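Local coordinates for sulfur carrier protein ThiS (Escherichia coli, PDB 1ZUD), which carries sulfur as a thiocarboxylate at its C-terminus and donates it in the synthesis of the thiazole phosphate moiety of thiamine phosphate, at residues A35-I40 with G54-L59; Q16-L21 with E44-H49; A30-A35 with L59-A64. All coordinates share one frame; numbering follows the deposited sequence. Where two conformers were deposited one is given.

Contact 1 of 3, residues A35-I40 with G54-L59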
ATOM      1  N   ALA D  35      12.393 -19.550  -2.381  1.00 21.54           N
ATOM      2  CA  ALA D  35      13.217 -18.705  -3.219  1.00 23.99           C
ATOM      3  C   ALA D  35      14.672 -18.918  -2.804  1.00 25.11           C
ATOM      4  O   ALA D  35      14.965 -19.157  -1.614  1.00 26.85           O
ATOM      5  CB  ALA D  35      12.869 -17.256  -3.035  1.00 22.14           C
ATOM      6  N   ILE D  36      15.580 -18.865  -3.771  1.00 27.45           N
ATOM      7  CA  ILE D  36      17.008 -18.970  -3.423  1.00 25.95           C
ATOM      8  C   ILE D  36      17.622 -17.775  -4.071  1.00 25.38           C
ATOM      9  O   ILE D  36      17.463 -17.584  -5.278  1.00 28.01           O
ATOM     10  CB  ILE D  36      17.687 -20.279  -3.960  1.00 30.84           C
ATOM     11  CG1 ILE D  36      17.221 -21.450  -3.103  1.00 31.25           C
ATOM     12  CG2 ILE D  36      19.267 -20.164  -3.882  1.00 27.26           C
ATOM     13  CD1 ILE D  36      17.775 -22.849  -3.578  1.00 31.83           C
ATOM     14  N   ASN D  37      18.299 -16.947  -3.268  1.00 23.47           N
ATOM     15  CA  ASN D  37      18.908 -15.762  -3.825  1.00 28.08           C
ATOM     16  C   ASN D  37      17.890 -14.941  -4.595  1.00 28.00           C
ATOM     17  O   ASN D  37      18.133 -14.500  -5.706  1.00 25.86           O
ATOM     18  CB  ASN D  37      20.082 -16.148  -4.714  1.00 29.05           C
ATOM     19  CG  ASN D  37      21.156 -16.869  -3.921  1.00 38.65           C
ATOM     20  OD1 ASN D  37      21.287 -16.640  -2.718  1.00 35.49           O
ATOM     21  ND2 ASN D  37      21.910 -17.757  -4.576  1.00 41.94           N
ATOM     22  N   GLN D  38      16.720 -14.781  -3.990  1.00 29.58           N
ATOM     23  CA  GLN D  38      15.669 -13.960  -4.581  1.00 26.45           C
ATOM     24  C   GLN D  38      14.972 -14.431  -5.854  1.00 25.88           C
ATOM     25  O   GLN D  38      14.294 -13.657  -6.514  1.00 26.76           O
ATOM     26  CB  GLN D  38      16.185 -12.520  -4.719  1.00 31.77           C
ATOM     27  CG  GLN D  38      16.551 -11.873  -3.341  1.00 37.78           C
ATOM     28  CD  GLN D  38      17.911 -12.328  -2.763  1.00 43.76           C
ATOM     29  OE1 GLN D  38      18.959 -12.328  -3.459  1.00 42.82           O
ATOM     30  NE2 GLN D  38      17.903 -12.704  -1.477  1.00 48.68           N
ATOM     31  N   GLN D  39      15.098 -15.714  -6.178  1.00 24.34           N
ATOM     32  CA  GLN D  39      14.428 -16.248  -7.371  1.00 25.28           C
ATOM     33  C   GLN D  39      13.674 -17.477  -6.907  1.00 18.37           C
ATOM     34  O   GLN D  39      14.188 -18.314  -6.172  1.00 24.86           O
ATOM     35  CB  GLN D  39      15.469 -16.580  -8.453  0.50 27.71           C
ATOM     36  CG  GLN D  39      16.774 -15.719  -8.386  0.50 31.07           C
ATOM     37  CD  GLN D  39      16.721 -14.333  -9.077  0.50 40.12           C
ATOM     38  OE1 GLN D  39      16.386 -14.211 -10.265  0.50 37.87           O
ATOM     39  NE2 GLN D  39      17.096 -13.290  -8.331  0.50 41.21           N
ATOM     40  N   ILE D  40      12.424 -17.561  -7.294  1.00 20.90           N
ATOM     41  CA  ILE D  40      11.634 -18.725  -6.945  1.00 22.57           C
ATOM     42  C   ILE D  40      12.247 -19.969  -7.608  1.00 22.63           C
ATOM     43  O   ILE D  40      12.684 -19.904  -8.745  1.00 20.38           O
ATOM     44  CB  ILE D  40      10.210 -18.604  -7.507  1.00 23.82           C
ATOM     45  CG1 ILE D  40       9.533 -17.362  -6.871  1.00 24.16           C
ATOM     46  CG2 ILE D  40       9.416 -19.919  -7.230  1.00 21.13           C
ATOM     47  CD1 ILE D  40       9.254 -17.536  -5.383  1.00 22.38           C
ATOM     48  N   GLY D  54      26.462 -20.331   1.082  1.00 39.33           N
ATOM     49  CA  GLY D  54      26.137 -18.922   0.917  1.00 38.02           C
ATOM     50  C   GLY D  54      24.783 -18.672   0.268  1.00 41.36           C
ATOM     51  O   GLY D  54      24.471 -17.539  -0.110  1.00 44.91           O
ATOM     52  N   ASP D  55      23.950 -19.697   0.129  1.00 37.22           N
ATOM     53  CA  ASP D  55      22.645 -19.442  -0.511  1.00 35.10           C
ATOM     54  C   ASP D  55      21.729 -18.696   0.461  1.00 31.47           C
ATOM     55  O   ASP D  55      21.811 -18.916   1.661  1.00 29.69           O
ATOM     56  CB  ASP D  55      21.976 -20.764  -0.927  1.00 31.50           C
ATOM     57  CG  ASP D  55      22.290 -21.141  -2.371  1.00 40.24           C
ATOM     58  OD1 ASP D  55      21.961 -22.276  -2.784  1.00 45.30           O
ATOM     59  OD2 ASP D  55      22.868 -20.293  -3.099  1.00 43.46           O
ATOM     60  N   GLN D  56      20.876 -17.804  -0.045  1.00 29.45           N
ATOM     61  CA  GLN D  56      19.937 -17.111   0.871  1.00 30.49           C
ATOM     62  C   GLN D  56      18.578 -17.700   0.539  1.00 24.66           C
ATOM     63  O   GLN D  56      18.040 -17.508  -0.548  1.00 28.38           O
ATOM     64  CB  GLN D  56      19.962 -15.598   0.652  1.00 33.01           C
ATOM     65  CG  GLN D  56      21.377 -15.035   0.655  1.00 37.12           C
ATOM     66  CD  GLN D  56      21.370 -13.533   0.719  1.00 43.60           C
ATOM     67  OE1 GLN D  56      20.613 -12.886   0.005  1.00 49.50           O
ATOM     68  NE2 GLN D  56      22.212 -12.965   1.574  1.00 48.49           N
ATOM     69  N   ILE D  57      18.032 -18.452   1.477  1.00 26.81           N
ATOM     70  CA  ILE D  57      16.800 -19.156   1.194  1.00 26.25           C
ATOM     71  C   ILE D  57      15.620 -18.643   2.004  1.00 29.63           C
ATOM     72  O   ILE D  57      15.764 -18.291   3.168  1.00 32.07           O
ATOM     73  CB  ILE D  57      16.999 -20.630   1.488  1.00 24.67           C
ATOM     74  CG1 ILE D  57      18.213 -21.163   0.685  1.00 34.49           C
ATOM     75  CG2 ILE D  57      15.792 -21.427   1.011  1.00 31.33           C
ATOM     76  CD1 ILE D  57      18.537 -22.622   1.048  1.00 27.66           C
ATOM     77  N   LEU D  58      14.464 -18.593   1.355  1.00 29.98           N
ATOM     78  CA  LEU D  58      13.202 -18.173   1.991  1.00 30.89           C
ATOM     79  C   LEU D  58      12.199 -19.276   1.723  1.00 30.48           C
ATOM     80  O   LEU D  58      12.048 -19.752   0.587  1.00 33.32           O
ATOM     81  CB  LEU D  58      12.647 -16.904   1.341  1.00 31.81           C
ATOM     82  CG  LEU D  58      13.530 -15.673   1.330  1.00 35.84           C
ATOM     83  CD1 LEU D  58      12.717 -14.511   0.780  1.00 42.52           C
ATOM     84  CD2 LEU D  58      14.010 -15.368   2.781  1.00 40.16           C
ATOM     85  N   LEU D  59      11.533 -19.695   2.773  1.00 25.23           N
ATOM     86  CA  LEU D  59      10.520 -20.708   2.671  1.00 28.96           C
ATOM     87  C   LEU D  59       9.267 -20.021   3.240  1.00 30.17           C
ATOM     88  O   LEU D  59       9.289 -19.581   4.382  1.00 35.37           O
ATOM     89  CB  LEU D  59      10.903 -21.882   3.539  1.00 26.50           C
ATOM     90  CG  LEU D  59       9.780 -22.888   3.537  1.00 31.88           C
ATOM     91  CD1 LEU D  59       9.663 -23.486   2.115  1.00 33.22           C
ATOM     92  CD2 LEU D  59      10.050 -23.930   4.634  1.00 36.78           C
TER
HETATM   93  O   HOH W   1      15.936 -15.765  -1.501  1.00 29.22           O
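Three side-chain amides and one carboxylate meet at the turn end of this antiparallel pairing. The N37 amide works at both ends: OD1 accepts the backbone N-H of Q56 at 2.9 Å, the donor standing above the amide plane, while ND2 gives a bent hydrogen bond (138° at the hydrogen) to D55 OD2 at 3.1 Å. That carboxylate is approached from above its plane and lies 75° from the amide plane. I36 CG2 also presses on it, 3.5 Å from D55 CG, and D55 OD1 is held by the backbone N of Q52. Further out, Q38 NE2 reaches Q56 OE1 at 3.1 Å, in the plane of both groups although the two amides are almost perpendicular (88°). Q38 gets there by bending at its second torsion, whereas Q56 is extended beyond CG.

Behind the amides runs the strand ladder. A35 and L58 form a hydrogen-bonded pair, A35 N to L58 O at 3.0 Å and L58 N to A35 O at 3.1 Å; N37 N continues it to Q56 O at 2.8 Å. A water joins Q38 N to that same oxygen. N37 and Q38, both at positive phi, occupy the corners of a type I' turn running from I36 to Q39; asparagine tolerates this well, and the glutamine's side chain is tied to Q56. I36 and I57, a non-hydrogen-bonded pair, point the same way with CG1 atoms 3.9 Å apart, branched side chains well suited to a strand facing the core.

This isoleucine face packs against helix 18-24, on V18 and L21. A35 and L58 face oppositely, onto L232 and R230 of the ThiF chain. Strand 56-61 lies between strands 2-5 and 32-36, and the turn leads into edge strand 39-40.

Contact 2 of 3, residues Q16-L21 with E44-H49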
ATOM      1  N   GLN D  16      23.414 -31.279  -0.411  1.00 40.17           N
ATOM      2  CA  GLN D  16      21.996 -31.610  -0.135  1.00 39.09           C
ATOM      3  C   GLN D  16      21.027 -30.974  -1.113  1.00 32.36           C
ATOM      4  O   GLN D  16      21.258 -29.875  -1.592  1.00 32.26           O
ATOM      5  CB  GLN D  16      21.552 -31.119   1.232  1.00 42.48           C
ATOM      6  CG  GLN D  16      22.127 -31.798   2.446  1.00 57.04           C
ATOM      7  CD  GLN D  16      21.501 -31.230   3.725  1.00 57.76           C
ATOM      8  OE1 GLN D  16      21.714 -30.065   4.062  1.00 63.54           O
ATOM      9  NE2 GLN D  16      20.704 -32.045   4.423  1.00 57.78           N
ATOM     10  N   THR D  17      19.901 -31.638  -1.379  1.00 31.30           N
ATOM     11  CA  THR D  17      18.938 -31.033  -2.301  1.00 26.13           C
ATOM     12  C   THR D  17      17.976 -30.197  -1.427  1.00 21.88           C
ATOM     13  O   THR D  17      17.960 -30.324  -0.219  1.00 23.55           O
ATOM     14  CB  THR D  17      18.090 -32.087  -3.040  1.00 22.18           C
ATOM     15  OG1 THR D  17      17.409 -32.880  -2.055  1.00 29.30           O
ATOM     16  CG2 THR D  17      19.003 -33.054  -3.941  1.00 27.16           C
ATOM     17  N   VAL D  18      17.187 -29.356  -2.057  1.00 25.21           N
ATOM     18  CA  VAL D  18      16.211 -28.581  -1.287  1.00 25.62           C
ATOM     19  C   VAL D  18      15.311 -29.532  -0.537  1.00 24.15           C
ATOM     20  O   VAL D  18      15.040 -29.328   0.633  1.00 25.90           O
ATOM     21  CB  VAL D  18      15.379 -27.678  -2.227  1.00 26.81           C
ATOM     22  CG1 VAL D  18      14.216 -27.052  -1.460  1.00 25.68           C
ATOM     23  CG2 VAL D  18      16.301 -26.650  -2.858  1.00 23.37           C
ATOM     24  N   HIS D  19      14.882 -30.620  -1.194  1.00 24.92           N
ATOM     25  CA  HIS D  19      14.003 -31.579  -0.532  1.00 25.54           C
ATOM     26  C   HIS D  19      14.682 -32.133   0.715  1.00 27.22           C
ATOM     27  O   HIS D  19      14.080 -32.181   1.796  1.00 25.05           O
ATOM     28  CB  HIS D  19      13.640 -32.757  -1.500  1.00 27.12           C
ATOM     29  CG  HIS D  19      13.040 -33.945  -0.818  1.00 26.40           C
ATOM     30  ND1 HIS D  19      11.690 -34.044  -0.528  1.00 25.97           N
ATOM     31  CD2 HIS D  19      13.615 -35.057  -0.301  1.00 29.43           C
ATOM     32  CE1 HIS D  19      11.467 -35.156   0.149  1.00 26.81           C
ATOM     33  NE2 HIS D  19      12.614 -35.787   0.302  1.00 30.64           N
ATOM     34  N   GLU D  20      15.937 -32.563   0.598  1.00 26.68           N
ATOM     35  CA  GLU D  20      16.591 -33.137   1.787  1.00 27.33           C
ATOM     36  C   GLU D  20      16.727 -32.109   2.913  1.00 24.64           C
ATOM     37  O   GLU D  20      16.570 -32.423   4.097  1.00 26.86           O
ATOM     38  CB  GLU D  20      17.993 -33.670   1.427  1.00 32.88           C
ATOM     39  CG  GLU D  20      17.979 -34.672   0.246  1.00 40.69           C
ATOM     40  CD  GLU D  20      19.388 -35.188  -0.120  1.00 50.07           C
ATOM     41  OE1 GLU D  20      20.265 -34.375  -0.519  1.00 44.18           O
ATOM     42  OE2 GLU D  20      19.612 -36.416  -0.002  1.00 56.75           O
ATOM     43  N   LEU D  21      17.060 -30.877   2.546  1.00 27.83           N
ATOM     44  CA  LEU D  21      17.167 -29.832   3.565  1.00 31.00           C
ATOM     45  C   LEU D  21      15.803 -29.597   4.250  1.00 31.78           C
ATOM     46  O   LEU D  21      15.733 -29.498   5.474  1.00 32.01           O
ATOM     47  CB  LEU D  21      17.645 -28.507   2.934  1.00 32.96           C
ATOM     48  CG  LEU D  21      17.709 -27.335   3.925  1.00 31.51           C
ATOM     49  CD1 LEU D  21      18.702 -27.698   5.008  1.00 32.83           C
ATOM     50  CD2 LEU D  21      18.111 -26.047   3.250  1.00 28.46           C
ATOM     51  N   GLU D  44       8.605 -28.367  -8.304  1.00 25.76           N
ATOM     52  CA  GLU D  44       8.878 -29.557  -9.082  1.00 36.70           C
ATOM     53  C   GLU D  44      10.384 -29.788  -9.184  1.00 32.60           C
ATOM     54  O   GLU D  44      10.800 -30.845  -9.599  1.00 36.53           O
ATOM     55  CB  GLU D  44       8.229 -29.451 -10.478  1.00 39.98           C
ATOM     56  CG  GLU D  44       8.871 -28.446 -11.429  1.00 49.15           C
ATOM     57  CD  GLU D  44       8.177 -28.397 -12.804  1.00 57.72           C
ATOM     58  OE1 GLU D  44       8.728 -27.759 -13.734  1.00 57.13           O
ATOM     59  OE2 GLU D  44       7.074 -28.985 -12.954  1.00 62.59           O
ATOM     60  N   GLN D  45      11.208 -28.810  -8.804  1.00 26.94           N
ATOM     61  CA  GLN D  45      12.666 -28.990  -8.888  1.00 27.00           C
ATOM     62  C   GLN D  45      13.343 -29.276  -7.539  1.00 27.15           C
ATOM     63  O   GLN D  45      14.565 -29.534  -7.472  1.00 26.04           O
ATOM     64  CB  GLN D  45      13.315 -27.728  -9.480  1.00 35.96           C
ATOM     65  CG  GLN D  45      13.063 -27.494 -10.971  1.00 42.20           C
ATOM     66  CD  GLN D  45      13.413 -26.079 -11.435  1.00 47.01           C
ATOM     67  OE1 GLN D  45      14.347 -25.442 -10.935  1.00 46.45           O
ATOM     68  NE2 GLN D  45      12.662 -25.588 -12.413  1.00 53.92           N
ATOM     69  N   TRP D  46      12.574 -29.284  -6.450  1.00 25.00           N
ATOM     70  CA  TRP D  46      13.217 -29.433  -5.147  1.00 26.76           C
ATOM     71  C   TRP D  46      13.939 -30.742  -4.894  1.00 25.61           C
ATOM     72  O   TRP D  46      14.889 -30.756  -4.133  1.00 27.50           O
ATOM     73  CB  TRP D  46      12.250 -29.180  -3.973  1.00 19.15           C
ATOM     74  CG  TRP D  46      11.602 -27.770  -3.940  1.00 25.11           C
ATOM     75  CD1 TRP D  46      11.916 -26.687  -4.710  1.00 22.75           C
ATOM     76  CD2 TRP D  46      10.547 -27.341  -3.070  1.00 24.59           C
ATOM     77  NE1 TRP D  46      11.115 -25.601  -4.381  1.00 26.57           N
ATOM     78  CE2 TRP D  46      10.268 -25.976  -3.375  1.00 23.86           C
ATOM     79  CE3 TRP D  46       9.813 -27.966  -2.072  1.00 28.50           C
ATOM     80  CZ2 TRP D  46       9.271 -25.235  -2.711  1.00 26.82           C
ATOM     81  CZ3 TRP D  46       8.797 -27.204  -1.397  1.00 31.77           C
ATOM     82  CH2 TRP D  46       8.556 -25.867  -1.736  1.00 30.08           C
ATOM     83  N   ALA D  47      13.497 -31.827  -5.510  1.00 27.77           N
ATOM     84  CA  ALA D  47      14.145 -33.131  -5.296  1.00 27.07           C
ATOM     85  C   ALA D  47      15.548 -33.223  -5.885  1.00 23.21           C
ATOM     86  O   ALA D  47      16.316 -34.097  -5.502  1.00 32.86           O
ATOM     87  CB  ALA D  47      13.267 -34.259  -5.867  1.00 20.79           C
ATOM     88  N   GLN D  48      15.886 -32.341  -6.813  1.00 30.45           N
ATOM     89  CA  GLN D  48      17.225 -32.348  -7.445  1.00 34.21           C
ATOM     90  C   GLN D  48      18.048 -31.065  -7.249  1.00 36.44           C
ATOM     91  O   GLN D  48      19.277 -31.080  -7.409  1.00 32.14           O
ATOM     92  CB  GLN D  48      17.077 -32.578  -8.941  1.00 41.35           C
ATOM     93  CG  GLN D  48      16.559 -33.966  -9.270  1.00 52.60           C
ATOM     94  CD  GLN D  48      17.034 -34.445 -10.620  1.00 62.93           C
ATOM     95  OE1 GLN D  48      16.592 -33.937 -11.665  1.00 69.15           O
ATOM     96  NE2 GLN D  48      17.959 -35.418 -10.618  1.00 62.63           N
ATOM     97  N   HIS D  49      17.383 -29.953  -6.909  1.00 33.60           N
ATOM     98  CA  HIS D  49      18.088 -28.676  -6.729  1.00 32.57           C
ATOM     99  C   HIS D  49      19.039 -28.717  -5.533  1.00 30.67           C
ATOM    100  O   HIS D  49      18.617 -28.835  -4.398  1.00 32.64           O
ATOM    101  CB  HIS D  49      17.098 -27.542  -6.514  1.00 35.47           C
ATOM    102  CG  HIS D  49      17.678 -26.197  -6.802  1.00 37.99           C
ATOM    103  ND1 HIS D  49      17.559 -25.587  -8.032  1.00 40.99           N
ATOM    104  CD2 HIS D  49      18.417 -25.358  -6.032  1.00 35.81           C
ATOM    105  CE1 HIS D  49      18.197 -24.428  -8.007  1.00 41.95           C
ATOM    106  NE2 HIS D  49      18.726 -24.265  -6.806  1.00 34.71           N
TER
HETATM  107  O   HOH W   2      16.110 -34.990  -3.144  1.00 30.63           O
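E44, at the start of the segment, makes no contact with 16-21; its OE1 takes a hydrogen bond from G239 N of the ThiF chain. Q45 then braces the bend: its carbonyl oxygen accepts from both Q48 N and H49 N. W46 brings the first real contact. V18 CG1 sits over one face of the indole, a CH-pi contact 4.0 Å from the centroid of the five-membered ring, while NE1 at the ring's edge is spent on the carbonyl of V41. A compact, beta-branched valine suits this place, since its other methyl, CG2, lies 3.8 Å from H49 CB. W46 O takes the N-H of H19 at 2.9 Å, with the donor well above the carbonyl plane.

A47 adds a backbone oxygen, 3.3 Å from T17 CG2, and a water links A47 O to T17 OG1. At the end of the segment H49 O receives V18 N at 2.8 Å, nearly along the C=O axis though bent at the hydrogen (138°); T17 CA adds a CA-H...O contact to the same oxygen.

T17 is the N-cap of helix 18-24. Its OG1, in the crowded position between backbone N and carbonyl carbon, accepts E20 N at 3.1 Å, and T17 N returns a bond to E20 OE1 at 2.9 Å, completing a capping box. Threonine and glutamate are thus matched to their places. The amides of V18, H19 and E20, which have no preceding helical turn to accept them, all find acceptors, two of them loop carbonyls; the positive end of the helix dipole probably strengthens these bonds and favours an ionised E20.

Contact 3 of 3, residues A30-A35 with L59-A64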
ATOM      1  N   ALA D  30       3.689 -28.874   1.097  1.00 30.28           N
ATOM      2  CA  ALA D  30       2.372 -28.519   0.609  1.00 33.25           C
ATOM      3  C   ALA D  30       2.070 -27.060   1.031  1.00 32.82           C
ATOM      4  O   ALA D  30       2.294 -26.676   2.170  1.00 31.53           O
ATOM      5  CB  ALA D  30       1.334 -29.480   1.198  1.00 35.18           C
ATOM      6  N   GLY D  31       1.599 -26.253   0.096  1.00 31.16           N
ATOM      7  CA  GLY D  31       1.294 -24.871   0.424  1.00 32.94           C
ATOM      8  C   GLY D  31       2.516 -23.979   0.597  1.00 35.20           C
ATOM      9  O   GLY D  31       2.362 -22.828   0.994  1.00 29.20           O
ATOM     10  N   ALA D  32       3.725 -24.472   0.284  1.00 27.67           N
ATOM     11  CA  ALA D  32       4.930 -23.651   0.447  1.00 22.06           C
ATOM     12  C   ALA D  32       5.622 -23.312  -0.855  1.00 28.03           C
ATOM     13  O   ALA D  32       5.472 -24.012  -1.849  1.00 26.39           O
ATOM     14  CB  ALA D  32       5.952 -24.381   1.412  1.00 25.60           C
ATOM     15  N   ALA D  33       6.342 -22.198  -0.890  1.00 23.45           N
ATOM     16  CA  ALA D  33       7.091 -21.888  -2.101  1.00 28.34           C
ATOM     17  C   ALA D  33       8.452 -21.534  -1.536  1.00 25.88           C
ATOM     18  O   ALA D  33       8.579 -21.201  -0.361  1.00 26.25           O
ATOM     19  CB  ALA D  33       6.478 -20.695  -2.893  1.00 25.93           C
ATOM     20  N   LEU D  34       9.465 -21.615  -2.373  1.00 28.07           N
ATOM     21  CA  LEU D  34      10.824 -21.374  -1.928  1.00 27.06           C
ATOM     22  C   LEU D  34      11.593 -20.467  -2.921  1.00 23.37           C
ATOM     23  O   LEU D  34      11.435 -20.573  -4.151  1.00 22.93           O
ATOM     24  CB  LEU D  34      11.524 -22.757  -1.758  1.00 24.77           C
ATOM     25  CG  LEU D  34      12.962 -22.659  -1.236  1.00 26.67           C
ATOM     26  CD1 LEU D  34      13.063 -23.437   0.061  1.00 32.03           C
ATOM     27  CD2 LEU D  34      13.954 -23.124  -2.285  1.00 29.35           C
ATOM     28  N   ALA D  35      12.393 -19.550  -2.381  1.00 21.54           N
ATOM     29  CA  ALA D  35      13.217 -18.705  -3.219  1.00 23.99           C
ATOM     30  C   ALA D  35      14.672 -18.918  -2.804  1.00 25.11           C
ATOM     31  O   ALA D  35      14.965 -19.157  -1.614  1.00 26.85           O
ATOM     32  CB  ALA D  35      12.869 -17.256  -3.035  1.00 22.14           C
ATOM     33  N   LEU D  59      11.533 -19.695   2.773  1.00 25.23           N
ATOM     34  CA  LEU D  59      10.520 -20.708   2.671  1.00 28.96           C
ATOM     35  C   LEU D  59       9.267 -20.021   3.240  1.00 30.17           C
ATOM     36  O   LEU D  59       9.289 -19.581   4.382  1.00 35.37           O
ATOM     37  CB  LEU D  59      10.903 -21.882   3.539  1.00 26.50           C
ATOM     38  CG  LEU D  59       9.780 -22.888   3.537  1.00 31.88           C
ATOM     39  CD1 LEU D  59       9.663 -23.486   2.115  1.00 33.22           C
ATOM     40  CD2 LEU D  59      10.050 -23.930   4.634  1.00 36.78           C
ATOM     41  N   PHE D  60       8.203 -19.892   2.462  1.00 28.12           N
ATOM     42  CA  PHE D  60       6.996 -19.191   2.975  1.00 32.35           C
ATOM     43  C   PHE D  60       5.713 -19.872   2.498  1.00 29.25           C
ATOM     44  O   PHE D  60       5.712 -20.650   1.548  1.00 28.66           O
ATOM     45  CB  PHE D  60       7.009 -17.693   2.534  1.00 26.26           C
ATOM     46  CG  PHE D  60       7.233 -17.492   1.033  1.00 32.20           C
ATOM     47  CD1 PHE D  60       8.511 -17.650   0.468  1.00 30.89           C
ATOM     48  CD2 PHE D  60       6.165 -17.231   0.186  1.00 25.71           C
ATOM     49  CE1 PHE D  60       8.707 -17.552  -0.930  1.00 30.53           C
ATOM     50  CE2 PHE D  60       6.342 -17.124  -1.205  1.00 26.58           C
ATOM     51  CZ  PHE D  60       7.631 -17.286  -1.771  1.00 26.33           C
ATOM     52  N   GLN D  61       4.601 -19.561   3.143  1.00 26.66           N
ATOM     53  CA  GLN D  61       3.345 -20.209   2.762  1.00 25.18           C
ATOM     54  C   GLN D  61       2.491 -19.315   1.907  1.00 25.12           C
ATOM     55  O   GLN D  61       2.613 -18.075   1.969  1.00 23.21           O
ATOM     56  CB  GLN D  61       2.554 -20.579   4.020  1.00 30.29           C
ATOM     57  CG  GLN D  61       3.144 -21.752   4.771  1.00 45.89           C
ATOM     58  CD  GLN D  61       2.527 -23.077   4.329  1.00 54.80           C
ATOM     59  OE1 GLN D  61       1.299 -23.186   4.232  1.00 58.09           O
ATOM     60  NE2 GLN D  61       3.368 -24.087   4.070  1.00 52.18           N
ATOM     61  N   VAL D  62       1.634 -19.946   1.105  1.00 21.02           N
ATOM     62  CA  VAL D  62       0.733 -19.188   0.264  1.00 27.42           C
ATOM     63  C   VAL D  62      -0.343 -18.476   1.145  1.00 27.76           C
ATOM     64  O   VAL D  62      -0.773 -19.012   2.187  1.00 23.17           O
ATOM     65  CB  VAL D  62      -0.011 -20.123  -0.742  1.00 28.84           C
ATOM     66  CG1 VAL D  62      -0.839 -21.253   0.042  1.00 19.39           C
ATOM     67  CG2 VAL D  62      -0.919 -19.239  -1.702  1.00 25.31           C
ATOM     68  N   ILE D  63      -0.747 -17.268   0.747  1.00 21.98           N
ATOM     69  CA  ILE D  63      -1.849 -16.606   1.460  1.00 23.34           C
ATOM     70  C   ILE D  63      -2.913 -16.590   0.357  1.00 23.87           C
ATOM     71  O   ILE D  63      -2.661 -16.128  -0.751  1.00 23.78           O
ATOM     72  CB  ILE D  63      -1.526 -15.131   1.854  1.00 22.94           C
ATOM     73  CG1 ILE D  63      -0.415 -15.104   2.909  1.00 25.44           C
ATOM     74  CG2 ILE D  63      -2.840 -14.391   2.297  1.00 27.68           C
ATOM     75  CD1 ILE D  63       0.197 -13.723   3.175  1.00 26.58           C
ATOM     76  N   ALA D  64      -4.097 -17.081   0.667  1.00 25.49           N
ATOM     77  CA  ALA D  64      -5.178 -17.103  -0.306  1.00 32.51           C
ATOM     78  C   ALA D  64      -6.330 -16.145   0.048  1.00 26.33           C
ATOM     79  O   ALA D  64      -7.148 -15.880  -0.794  1.00 33.85           O
ATOM     80  CB  ALA D  64      -5.706 -18.500  -0.435  1.00 26.98           C
TER
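L59 CD1 lies among the apolar groups on one face of this strand pair, 3.9 Å from A32 CB and 4.0 Å from L34 CD1. With CG anti to the backbone N, L59 leans across the ladder, and the small A32 leaves room for it. L59 and L34 continue inward to L22 and V18 of helix 18-24. On the opposite face F60 folds over its neighbour strand. Its CG takes the crowded position between backbone N and carbonyl carbon (chi1 51°), which sets CZ 3.8 Å from A33 CB and lays one ring face under A33 O, offset toward the rim. Alanine at this site lets the ring come close to the backbone.

The ladder itself is antiparallel: A33 and F60 are its hydrogen-bonded pair, with A33 N to F60 O at 3.0 Å and F60 N to A33 O at 3.1 Å, flanked by the non-hydrogen-bonded pairs A32-Q61 and L34-L59. Here the ubiquitin-like beta-grasp sheet gives way to the C-terminal tail that carries the reactive glycine.

At the polar margin V62 N bonds to G31 O at 3.0 Å, nearly along the C=O axis. G31 has positive phi, and a beta carbon there would fall tightly against Q61 OE1. Q61, bent at its second torsion, lays its amide beside the G31 carbonyl and gives a weak hydrogen bond from NE2 to A30 O at 3.4 Å. An alanine in place of Q61 would remove this amide and would probably cost A30 O its weak bond and the G31 carbonyl its flanking cover, leaving V62 N to hold that end of the pairing. Beyond, ThiF takes over: its D176 binds G31 N, its Q157 grips Q61 O and I63 N, and its R132 reaches A64 O.

In the fold
Contacts 1 and 3 are successive portions of one ladder between strands 32-36 and 56-61, sharing A35 and L59, with centres about 13 Å apart; contact 1 is nested within the loop that contact 3 closes. Contact 2 fastens the start of helix 18-24 to the loop after strand 39-40, with its centre about 13 Å from contact 1 and 15 Å from contact 3. Its segments alternate along the chain with those of the other two. All three meet in the core between helix and sheet, where I36 touches H49 and W46 lies against L34. The compact beta-grasp body thus formed projects the C-terminal tail toward ThiF.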